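Local coordinates for protein outer membrane porin F (Pseudomonas aeruginosa, PDB 4RLC) that forms an eight-stranded beta-barrel in the outer membrane through its N-terminal domain and probably takes part in small-molecule transport, at residues Asp55-Tyr65 with Gly81-His91. Residues are numbered along the deposited sequence; the frame is centred on the assembly and turned at random.
Sequences DVELALSYGEY and GNLTSLDAIYH. With C8E ((hydroxyethyloxy)tri(ethyloxy)octane), chain C; C8E ((hydroxyethyloxy)tri(ethyloxy)octane), chain D.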
# COMPACT_ATOMS: atom_id res chain seq x y z
N ASP A 55 -9.75 10.40 10.64
CA ASP A 55 -8.60 9.57 10.90
C ASP A 55 -8.55 8.28 10.12
O ASP A 55 -7.47 7.75 9.92
CB ASP A 55 -8.52 9.20 12.40
CG ASP A 55 -8.51 10.42 13.34
OD1 ASP A 55 -7.93 11.43 12.96
OD2 ASP A 55 -9.03 10.26 14.50
N VAL A 56 -9.73 7.74 9.68
CA VAL A 56 -9.81 6.44 9.08
C VAL A 56 -9.99 6.57 7.58
O VAL A 56 -10.97 7.22 7.12
CB VAL A 56 -10.99 5.66 9.65
CG1 VAL A 56 -11.09 4.30 8.97
CG2 VAL A 56 -10.82 5.52 11.15
N GLU A 57 -9.10 5.93 6.83
CA GLU A 57 -9.15 5.95 5.40
C GLU A 57 -9.29 4.49 4.90
O GLU A 57 -8.64 3.55 5.45
CB GLU A 57 -7.86 6.54 4.88
CG GLU A 57 -7.68 6.56 3.36
CD GLU A 57 -6.28 6.94 2.88
OE1 GLU A 57 -5.30 7.12 3.67
OE2 GLU A 57 -6.15 6.99 1.59
N LEU A 58 -10.14 4.29 3.90
CA LEU A 58 -10.22 3.05 3.18
C LEU A 58 -9.48 3.26 1.85
O LEU A 58 -9.68 4.28 1.20
CB LEU A 58 -11.69 2.70 2.90
CG LEU A 58 -12.55 2.44 4.11
CD1 LEU A 58 -13.88 1.83 3.67
CD2 LEU A 58 -11.82 1.53 5.09
N ALA A 59 -8.59 2.34 1.47
CA ALA A 59 -7.81 2.53 0.23
C ALA A 59 -7.78 1.24 -0.54
O ALA A 59 -7.57 0.13 -0.00
CB ALA A 59 -6.38 2.99 0.57
N LEU A 60 -7.93 1.41 -1.84
CA LEU A 60 -7.77 0.38 -2.83
C LEU A 60 -6.47 0.67 -3.60
O LEU A 60 -6.23 1.78 -4.13
CB LEU A 60 -9.01 0.49 -3.80
CG LEU A 60 -8.99 -0.47 -4.98
CD1 LEU A 60 -9.11 -1.91 -4.53
CD2 LEU A 60 -10.17 -0.10 -5.95
N SER A 61 -5.60 -0.32 -3.67
CA SER A 61 -4.29 -0.20 -4.28
C SER A 61 -4.08 -1.23 -5.33
O SER A 61 -4.60 -2.38 -5.25
CB SER A 61 -3.19 -0.46 -3.18
OG SER A 61 -3.31 0.50 -2.23
N TYR A 62 -3.29 -0.90 -6.34
CA TYR A 62 -2.86 -1.84 -7.32
C TYR A 62 -1.39 -1.64 -7.63
O TYR A 62 -0.99 -0.53 -7.86
CB TYR A 62 -3.64 -1.69 -8.64
CG TYR A 62 -3.17 -2.64 -9.71
CD1 TYR A 62 -3.49 -3.99 -9.64
CD2 TYR A 62 -2.40 -2.21 -10.80
CE1 TYR A 62 -3.07 -4.89 -10.62
CE2 TYR A 62 -1.94 -3.10 -11.74
CZ TYR A 62 -2.32 -4.42 -11.67
OH TYR A 62 -1.87 -5.31 -12.61
N GLY A 63 -0.64 -2.71 -7.75
CA GLY A 63 0.79 -2.63 -8.01
C GLY A 63 1.26 -3.78 -8.87
O GLY A 63 0.60 -4.85 -8.90
N GLU A 64 2.33 -3.55 -9.61
CA GLU A 64 2.97 -4.55 -10.44
C GLU A 64 4.38 -4.83 -9.92
O GLU A 64 5.09 -3.89 -9.57
CB GLU A 64 2.99 -4.11 -11.93
CG GLU A 64 1.55 -4.21 -12.48
CD GLU A 64 1.37 -3.89 -13.97
OE1 GLU A 64 2.37 -3.50 -14.61
OE2 GLU A 64 0.17 -4.02 -14.47
N TYR A 65 4.76 -6.11 -9.98
CA TYR A 65 6.09 -6.54 -9.55
C TYR A 65 7.11 -6.34 -10.70
O TYR A 65 6.81 -6.67 -11.85
CB TYR A 65 6.04 -7.99 -9.11
CG TYR A 65 5.33 -8.24 -7.85
CD1 TYR A 65 5.89 -7.92 -6.63
CD2 TYR A 65 4.08 -8.85 -7.84
CE1 TYR A 65 5.23 -8.16 -5.42
CE2 TYR A 65 3.41 -9.09 -6.65
CZ TYR A 65 3.99 -8.76 -5.43
OH TYR A 65 3.33 -8.98 -4.21
N GLY A 81 3.89 -10.12 -12.21
CA GLY A 81 2.63 -10.23 -11.52
C GLY A 81 2.17 -8.96 -10.91
O GLY A 81 2.70 -7.86 -11.17
N ASN A 82 1.16 -9.11 -10.07
CA ASN A 82 0.51 -7.91 -9.54
C ASN A 82 -0.14 -8.21 -8.21
O ASN A 82 -0.23 -9.39 -7.79
CB ASN A 82 -0.48 -7.34 -10.53
CG ASN A 82 -1.52 -8.36 -10.94
OD1 ASN A 82 -2.29 -8.83 -10.11
ND2 ASN A 82 -1.46 -8.81 -12.19
N LEU A 83 -0.46 -7.14 -7.53
CA LEU A 83 -1.05 -7.20 -6.21
C LEU A 83 -2.16 -6.16 -6.09
O LEU A 83 -1.90 -4.95 -6.30
CB LEU A 83 0.04 -6.95 -5.17
CG LEU A 83 -0.32 -7.07 -3.69
CD1 LEU A 83 -0.37 -8.53 -3.38
CD2 LEU A 83 0.72 -6.43 -2.78
N THR A 84 -3.36 -6.58 -5.71
CA THR A 84 -4.47 -5.67 -5.51
C THR A 84 -4.83 -5.71 -4.05
O THR A 84 -4.99 -6.81 -3.51
CB THR A 84 -5.65 -6.12 -6.32
OG1 THR A 84 -5.22 -6.34 -7.69
CG2 THR A 84 -6.77 -5.12 -6.19
N SER A 85 -5.02 -4.57 -3.41
CA SER A 85 -5.19 -4.59 -1.97
C SER A 85 -6.27 -3.63 -1.50
O SER A 85 -6.49 -2.58 -2.12
CB SER A 85 -3.85 -4.21 -1.37
OG SER A 85 -3.87 -4.32 0.01
N LEU A 86 -6.99 -4.02 -0.48
CA LEU A 86 -7.95 -3.15 0.18
C LEU A 86 -7.50 -3.08 1.62
O LEU A 86 -7.47 -4.12 2.35
CB LEU A 86 -9.40 -3.69 0.11
CG LEU A 86 -10.53 -2.78 0.67
CD1 LEU A 86 -10.67 -1.48 -0.09
CD2 LEU A 86 -11.88 -3.49 0.56
N ASP A 87 -7.27 -1.84 2.06
CA ASP A 87 -6.70 -1.63 3.41
C ASP A 87 -7.47 -0.54 4.14
O ASP A 87 -7.95 0.41 3.56
CB ASP A 87 -5.22 -1.24 3.35
CG ASP A 87 -4.37 -2.35 2.74
OD1 ASP A 87 -3.91 -3.25 3.48
OD2 ASP A 87 -4.19 -2.32 1.46
N ALA A 88 -7.57 -0.72 5.47
CA ALA A 88 -8.01 0.33 6.37
C ALA A 88 -6.85 0.95 7.07
O ALA A 88 -6.03 0.21 7.70
CB ALA A 88 -8.95 -0.27 7.38
N ILE A 89 -6.78 2.28 7.05
CA ILE A 89 -5.62 2.99 7.57
C ILE A 89 -6.08 3.97 8.66
O ILE A 89 -7.03 4.74 8.47
CB ILE A 89 -4.96 3.76 6.43
CG1 ILE A 89 -4.46 2.77 5.38
CG2 ILE A 89 -3.77 4.53 7.00
CD1 ILE A 89 -5.45 2.62 4.25
N TYR A 90 -5.50 3.83 9.85
CA TYR A 90 -5.77 4.73 10.92
C TYR A 90 -4.64 5.73 11.02
O TYR A 90 -3.48 5.31 11.26
CB TYR A 90 -5.90 3.96 12.29
CG TYR A 90 -6.18 4.97 13.41
CD1 TYR A 90 -7.43 5.53 13.57
CD2 TYR A 90 -5.15 5.44 14.18
CE1 TYR A 90 -7.67 6.46 14.53
CE2 TYR A 90 -5.36 6.40 15.14
CZ TYR A 90 -6.61 6.89 15.35
OH TYR A 90 -6.75 7.85 16.30
N HIS A 91 -4.95 7.02 11.01
CA HIS A 91 -4.01 8.11 11.08
C HIS A 91 -4.00 8.73 12.42
O HIS A 91 -4.99 9.18 12.96
CB HIS A 91 -4.27 9.22 10.07
CG HIS A 91 -4.20 8.78 8.64
ND1 HIS A 91 -5.19 8.03 8.01
CD2 HIS A 91 -3.28 9.05 7.68
CE1 HIS A 91 -4.89 7.86 6.74
NE2 HIS A 91 -3.73 8.46 6.51
C1 C8E C . -6.91 -3.65 -10.47
C2 C8E C . -7.75 -2.79 -9.55
C3 C8E C . -7.42 -1.29 -9.63
C4 C8E C . -7.43 -0.73 -8.21
C5 C8E C . -7.22 0.77 -8.10
C6 C8E C . -6.06 1.35 -8.86
C7 C8E C . -5.77 2.75 -8.32
C8 C8E C . -4.71 3.52 -9.08
O9 C8E C . -4.97 4.93 -8.91
C10 C8E C . -3.86 5.84 -8.76
C11 C8E C . -3.33 6.35 -10.10
O12 C8E C . -2.41 7.46 -9.95
C13 C8E C . -1.06 7.11 -9.63
C14 C8E C . -0.32 6.59 -10.86
O15 C8E C . 0.45 5.43 -10.50
C16 C8E C . 1.44 5.04 -11.45
C17 C8E C . 2.63 4.56 -10.67
O18 C8E C . 3.32 3.56 -11.39
C1 C8E D . -14.51 -0.92 -5.26
C2 C8E D . -14.06 -2.32 -4.91
C3 C8E D . -13.98 -3.22 -6.14
C4 C8E D . -12.57 -3.28 -6.73
C5 C8E D . -11.94 -4.67 -6.57
C6 C8E D . -11.49 -4.94 -5.13
C7 C8E D . -11.11 -6.41 -4.90
C8 C8E D . -9.64 -6.57 -4.53
O9 C8E D . -9.47 -6.54 -3.12
C10 C8E D . -8.38 -7.33 -2.61
C11 C8E D . -8.83 -8.43 -1.65
O12 C8E D . -9.01 -9.66 -2.33
C13 C8E D . -8.91 -10.83 -1.53
C14 C8E D . -9.30 -12.07 -2.34
O HOH W 1 -4.68 -0.56 -0.33
O HOH W 2 5.02 -7.71 -13.46
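The ring of Y62 reaches across to N82 and T84 on the neighbouring antiparallel strand. Its CG is anti to the backbone N (chi1 178°), which lays the ring across the 81-91 strand. From CB outward, each part has its own neighbour. CB meets the octyl tail of the chain C detergent at C3 and C6. CD1 touches the end of that tail. T84 OG1 sits at the ring edge, in its plane, 3.5 Å from CD1. CE1 and CZ are each 3.6 Å from N82 CB, with the amide plane turned 37° from the ring. The hydroxyl closes on N82 CB as well, and Y62 OH donates to E64 OE2 (3.0 Å) on its anti lone pair. N82 OD1 bonds instead to N111.

The backbones pair regularly from E57-I89 to G63-L83, with both N-H groups of each hydrogen-bonded pair in use. At one end, D55 O takes two donors from H91: the backbone N at 2.8 Å and ND1 at 3.0 Å, from opposite faces of the carbonyl. The ND1 bond, with that between NE2 and K135 NZ, holds the imidazole at both nitrogens. K135 also forms a salt bridge with E57.

The two faces differ. L58, L60, L86 and A88 line one, where detergent chains lie against L60. On the other, water 1 joins S61 OG to D87 OD2. S85 OG also bonds to D87 OD2, but its very short length is doubtful. This is the alternation of an outer-membrane beta-barrel: a largely apolar outer belt facing the membrane, and polar and charged groups, among a few small or apolar ones, inside.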